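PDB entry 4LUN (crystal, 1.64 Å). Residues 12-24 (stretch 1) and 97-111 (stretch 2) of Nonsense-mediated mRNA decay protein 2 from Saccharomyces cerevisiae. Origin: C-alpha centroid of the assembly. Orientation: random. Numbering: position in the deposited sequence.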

# COMPACT_ATOMS: atom_id res chain seq x y z
N LEU A 12 9.40 1.98 21.32
CA LEU A 12 8.51 1.14 22.11
C LEU A 12 8.15 -0.15 21.38
O LEU A 12 8.15 -1.22 21.98
CB LEU A 12 7.23 1.89 22.47
CG LEU A 12 7.36 3.05 23.46
CD1 LEU A 12 6.06 3.83 23.53
CD2 LEU A 12 7.74 2.54 24.84
N ASN A 13 7.84 -0.06 20.09
CA ASN A 13 7.44 -1.24 19.36
C ASN A 13 8.60 -2.20 19.16
O ASN A 13 8.42 -3.41 19.10
CB ASN A 13 6.80 -0.84 18.02
CG ASN A 13 5.44 -0.18 18.21
OD1 ASN A 13 4.74 -0.47 19.18
ND2 ASN A 13 5.06 0.71 17.29
N THR A 14 9.81 -1.65 19.07
CA THR A 14 10.99 -2.48 18.89
C THR A 14 11.29 -3.21 20.20
O THR A 14 11.62 -4.40 20.21
CB THR A 14 12.20 -1.64 18.44
OG1 THR A 14 11.95 -1.06 17.15
CG2 THR A 14 13.46 -2.50 18.38
N ARG A 15 11.13 -2.51 21.31
CA ARG A 15 11.30 -3.14 22.62
C ARG A 15 10.29 -4.26 22.84
O ARG A 15 10.63 -5.32 23.36
CB ARG A 15 11.23 -2.10 23.74
CG ARG A 15 12.43 -1.16 23.74
CD ARG A 15 12.72 -0.60 25.11
NE ARG A 15 11.76 0.43 25.51
CZ ARG A 15 11.09 0.43 26.65
NH1 ARG A 15 11.26 -0.56 27.52
NH2 ARG A 15 10.25 1.42 26.93
N ALA A 16 9.05 -4.04 22.42
CA ALA A 16 8.03 -5.08 22.53
C ALA A 16 8.37 -6.30 21.69
O ALA A 16 8.19 -7.43 22.14
CB ALA A 16 6.64 -4.53 22.16
N TRP A 17 8.88 -6.08 20.47
CA TRP A 17 9.33 -7.20 19.65
C TRP A 17 10.46 -7.93 20.36
O TRP A 17 10.62 -9.13 20.20
CB TRP A 17 9.79 -6.74 18.27
CG TRP A 17 8.71 -6.74 17.21
CD1 TRP A 17 8.29 -5.67 16.46
CD2 TRP A 17 7.93 -7.86 16.76
NE1 TRP A 17 7.30 -6.05 15.60
CE2 TRP A 17 7.06 -7.39 15.75
CE3 TRP A 17 7.88 -9.22 17.12
CZ2 TRP A 17 6.15 -8.23 15.10
CZ3 TRP A 17 6.97 -10.05 16.46
CH2 TRP A 17 6.12 -9.55 15.47
N ASN A 18 11.23 -7.18 21.15
CA ASN A 18 12.40 -7.74 21.84
C ASN A 18 12.02 -8.45 23.14
O ASN A 18 12.88 -8.93 23.87
CB ASN A 18 13.44 -6.65 22.09
CG ASN A 18 14.23 -6.29 20.85
OD1 ASN A 18 14.33 -7.08 19.90
ND2 ASN A 18 14.82 -5.10 20.84
N GLY A 19 10.72 -8.50 23.42
CA GLY A 19 10.21 -9.28 24.53
C GLY A 19 9.95 -8.48 25.79
O GLY A 19 9.60 -9.05 26.83
N GLU A 20 10.12 -7.17 25.73
CA GLU A 20 9.87 -6.35 26.90
C GLU A 20 8.38 -6.11 27.09
O GLU A 20 7.60 -6.16 26.14
CB GLU A 20 10.57 -5.00 26.79
CG GLU A 20 12.04 -5.08 26.51
CD GLU A 20 12.70 -3.73 26.69
OE1 GLU A 20 13.81 -3.53 26.14
OE2 GLU A 20 12.11 -2.88 27.38
N GLU A 21 7.99 -5.86 28.33
CA GLU A 21 6.67 -5.31 28.61
C GLU A 21 6.88 -3.81 28.74
O GLU A 21 7.40 -3.33 29.74
CB GLU A 21 6.09 -5.87 29.90
CG GLU A 21 6.30 -7.37 30.09
CD GLU A 21 5.57 -8.20 29.05
OE1 GLU A 21 4.56 -7.73 28.49
OE2 GLU A 21 6.02 -9.34 28.80
N VAL A 22 6.49 -3.06 27.71
CA VAL A 22 6.72 -1.62 27.71
C VAL A 22 5.42 -0.87 27.97
O VAL A 22 5.44 0.32 28.26
CB VAL A 22 7.33 -1.14 26.38
CG1 VAL A 22 8.27 -2.19 25.83
CG2 VAL A 22 6.23 -0.84 25.37
N PHE A 23 4.30 -1.58 27.86
CA PHE A 23 3.00 -0.97 28.09
C PHE A 23 2.66 -1.02 29.58
O PHE A 23 2.62 -2.09 30.18
CB PHE A 23 1.91 -1.67 27.28
CG PHE A 23 0.68 -0.83 27.07
CD1 PHE A 23 0.46 -0.19 25.85
CD2 PHE A 23 -0.25 -0.65 28.09
CE1 PHE A 23 -0.67 0.60 25.66
CE2 PHE A 23 -1.38 0.13 27.90
CZ PHE A 23 -1.59 0.75 26.68
N PRO A 24 2.43 0.16 30.18
CA PRO A 24 2.11 0.27 31.61
C PRO A 24 0.61 0.19 31.88
O PRO A 24 -0.20 0.78 31.17
CB PRO A 24 2.64 1.66 31.96
CG PRO A 24 2.44 2.45 30.69
CD PRO A 24 2.60 1.48 29.54
N ILE A 97 -2.97 0.03 16.97
CA ILE A 97 -2.20 -1.18 16.69
C ILE A 97 -0.91 -1.20 17.51
O ILE A 97 -0.51 -2.25 17.98
CB ILE A 97 -1.88 -1.34 15.19
CG1 ILE A 97 -3.17 -1.46 14.38
CG2 ILE A 97 -1.00 -2.57 14.94
CD1 ILE A 97 -4.05 -2.60 14.81
N SER A 98 -0.27 -0.04 17.67
CA SER A 98 0.94 0.05 18.48
C SER A 98 0.67 -0.35 19.93
O SER A 98 1.48 -1.06 20.54
CB SER A 98 1.55 1.45 18.43
OG SER A 98 2.05 1.74 17.14
N GLY A 99 -0.45 0.10 20.48
CA GLY A 99 -0.85 -0.27 21.83
C GLY A 99 -1.04 -1.76 21.99
O GLY A 99 -0.56 -2.37 22.94
N LEU A 100 -1.75 -2.36 21.04
CA LEU A 100 -2.00 -3.79 21.07
C LEU A 100 -0.70 -4.56 20.91
O LEU A 100 -0.50 -5.56 21.59
CB LEU A 100 -3.00 -4.18 19.97
CG LEU A 100 -4.45 -3.88 20.33
CD1 LEU A 100 -5.31 -3.87 19.08
CD2 LEU A 100 -4.96 -4.92 21.32
N HIS A 101 0.17 -4.09 20.04
CA HIS A 101 1.48 -4.71 19.86
C HIS A 101 2.32 -4.60 21.13
O HIS A 101 3.06 -5.52 21.49
CB HIS A 101 2.22 -4.08 18.66
CG HIS A 101 3.65 -4.48 18.56
ND1 HIS A 101 4.06 -5.75 18.19
CD2 HIS A 101 4.79 -3.78 18.81
CE1 HIS A 101 5.37 -5.81 18.21
NE2 HIS A 101 5.85 -4.63 18.59
N GLN A 102 2.21 -3.47 21.82
CA GLN A 102 2.99 -3.26 23.03
C GLN A 102 2.49 -4.13 24.18
O GLN A 102 3.27 -4.56 25.03
CB GLN A 102 2.99 -1.78 23.42
CG GLN A 102 3.86 -0.94 22.49
CD GLN A 102 3.53 0.53 22.55
OE1 GLN A 102 2.96 1.00 23.53
NE2 GLN A 102 3.87 1.25 21.49
N ARG A 103 1.18 -4.40 24.19
CA ARG A 103 0.59 -5.26 25.21
C ARG A 103 0.91 -6.73 24.97
O ARG A 103 1.25 -7.47 25.91
CB ARG A 103 -0.93 -5.08 25.27
CG ARG A 103 -1.44 -3.95 26.16
CD ARG A 103 -1.36 -4.28 27.66
NE ARG A 103 -1.87 -5.61 27.99
CZ ARG A 103 -3.12 -5.88 28.38
NH1 ARG A 103 -4.02 -4.90 28.48
NH2 ARG A 103 -3.48 -7.13 28.66
N PHE A 104 0.80 -7.16 23.72
CA PHE A 104 0.87 -8.59 23.40
C PHE A 104 2.05 -9.07 22.54
O PHE A 104 2.24 -10.28 22.40
CB PHE A 104 -0.45 -9.06 22.77
CG PHE A 104 -1.66 -8.68 23.57
CD1 PHE A 104 -1.91 -9.27 24.80
CD2 PHE A 104 -2.55 -7.73 23.10
CE1 PHE A 104 -3.02 -8.91 25.54
CE2 PHE A 104 -3.67 -7.37 23.84
CZ PHE A 104 -3.90 -7.96 25.06
N ASN A 105 2.83 -8.15 21.98
CA ASN A 105 3.91 -8.55 21.07
C ASN A 105 3.44 -9.50 19.95
O ASN A 105 2.34 -9.36 19.42
CB ASN A 105 5.10 -9.15 21.84
CG ASN A 105 6.27 -9.52 20.95
OD1 ASN A 105 6.76 -8.71 20.17
ND2 ASN A 105 6.68 -10.79 21.01
N GLY A 106 4.26 -10.50 19.66
CA GLY A 106 4.18 -11.32 18.48
C GLY A 106 2.98 -12.21 18.43
O GLY A 106 2.48 -12.49 17.36
N ARG A 107 2.49 -12.65 19.59
CA ARG A 107 1.29 -13.49 19.57
C ARG A 107 0.07 -12.72 19.04
O ARG A 107 -0.89 -13.34 18.61
CB ARG A 107 1.03 -14.15 20.93
CG ARG A 107 0.82 -13.19 22.08
CD ARG A 107 0.81 -13.94 23.42
NE ARG A 107 0.30 -13.10 24.50
CZ ARG A 107 1.05 -12.30 25.25
NH1 ARG A 107 2.36 -12.24 25.04
NH2 ARG A 107 0.50 -11.57 26.20
N PHE A 108 0.12 -11.39 19.06
CA PHE A 108 -0.88 -10.57 18.38
C PHE A 108 -0.41 -10.17 16.98
O PHE A 108 -1.13 -10.37 16.00
CB PHE A 108 -1.21 -9.31 19.19
CG PHE A 108 -1.92 -8.24 18.40
CD1 PHE A 108 -3.28 -8.30 18.19
CD2 PHE A 108 -1.22 -7.15 17.89
CE1 PHE A 108 -3.94 -7.31 17.47
CE2 PHE A 108 -1.86 -6.16 17.17
CZ PHE A 108 -3.23 -6.24 16.96
N THR A 109 0.79 -9.62 16.90
CA THR A 109 1.27 -9.03 15.64
C THR A 109 1.58 -10.04 14.54
O THR A 109 1.31 -9.77 13.35
CB THR A 109 2.47 -8.09 15.89
OG1 THR A 109 2.13 -7.19 16.96
CG2 THR A 109 2.81 -7.28 14.65
N SER A 110 2.15 -11.18 14.90
CA SER A 110 2.45 -12.22 13.91
C SER A 110 1.22 -12.68 13.11
O SER A 110 1.23 -12.58 11.87
CB SER A 110 3.23 -13.40 14.52
OG SER A 110 3.28 -14.50 13.62
N PRO A 111 0.16 -13.16 13.78
CA PRO A 111 -1.00 -13.57 12.98
C PRO A 111 -1.70 -12.39 12.28
O PRO A 111 -2.25 -12.58 11.19
CB PRO A 111 -1.93 -14.24 13.99
CG PRO A 111 -1.50 -13.70 15.33
CD PRO A 111 -0.03 -13.44 15.22
O HOH W 1 3.70 -4.55 27.65

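Polar groups buried between helices are best tolerated when their donors and acceptors find partners, and Asn13 and His101 in this contact from a yeast nonsense-mediated decay protein illustrate the rule. Helix 12-17 runs beside helix 97-104 with axes 8.6 Å apart at closest approach and inclined at 31°; Ala16 and Gln102 mark the nearest backbones, their CA atoms 5.4 Å apart. The methyl of Ala16 points toward the partner helix and is small enough to sit 4.0 Å (CB) from Gln102 CA.

Asn13 is the polar centre. Its CB leaves sideways, but the amide turns back to the other helix, where OD1 accepts from Gln102 NE2 (3.0 Å) and ND2 donates to Ser98 OG (3.2 Å); ND2 also has a partner elsewhere in the structure. An amide suits this place because it offers a donor and an acceptor at once. The main chain takes part too: Asn13 O, which already receives the helical bond from Trp17 N, accepts a second from His101 NE2 at 2.9 Å, near the plane of the imidazole. The other ring nitrogen, His101 ND1, hydrogen-bonds Thr109 OG1 at 2.7 Å, so both nitrogens of this buried ring are satisfied.

Aromatic packing adjoins this network. His101 directs its edge at the face of the Trp17 five-membered ring, the centroids 4.2 Å apart, while Trp17 CZ2 reaches Thr109 CG2 at 3.5 Å. Gly106 leaves room for the indole: its CA lies 3.7 Å from Trp17 CZ3, and a CB there would come within a tight 3.2 Å.

Beyond the helix, Phe23 swings back toward stretch 2, and Arg103 CG lies over its face, 4.1 Å from the ring centroid. A water completes the join, accepting from Phe23 N (3.0 Å) and donating to Gln102 O (2.7 Å).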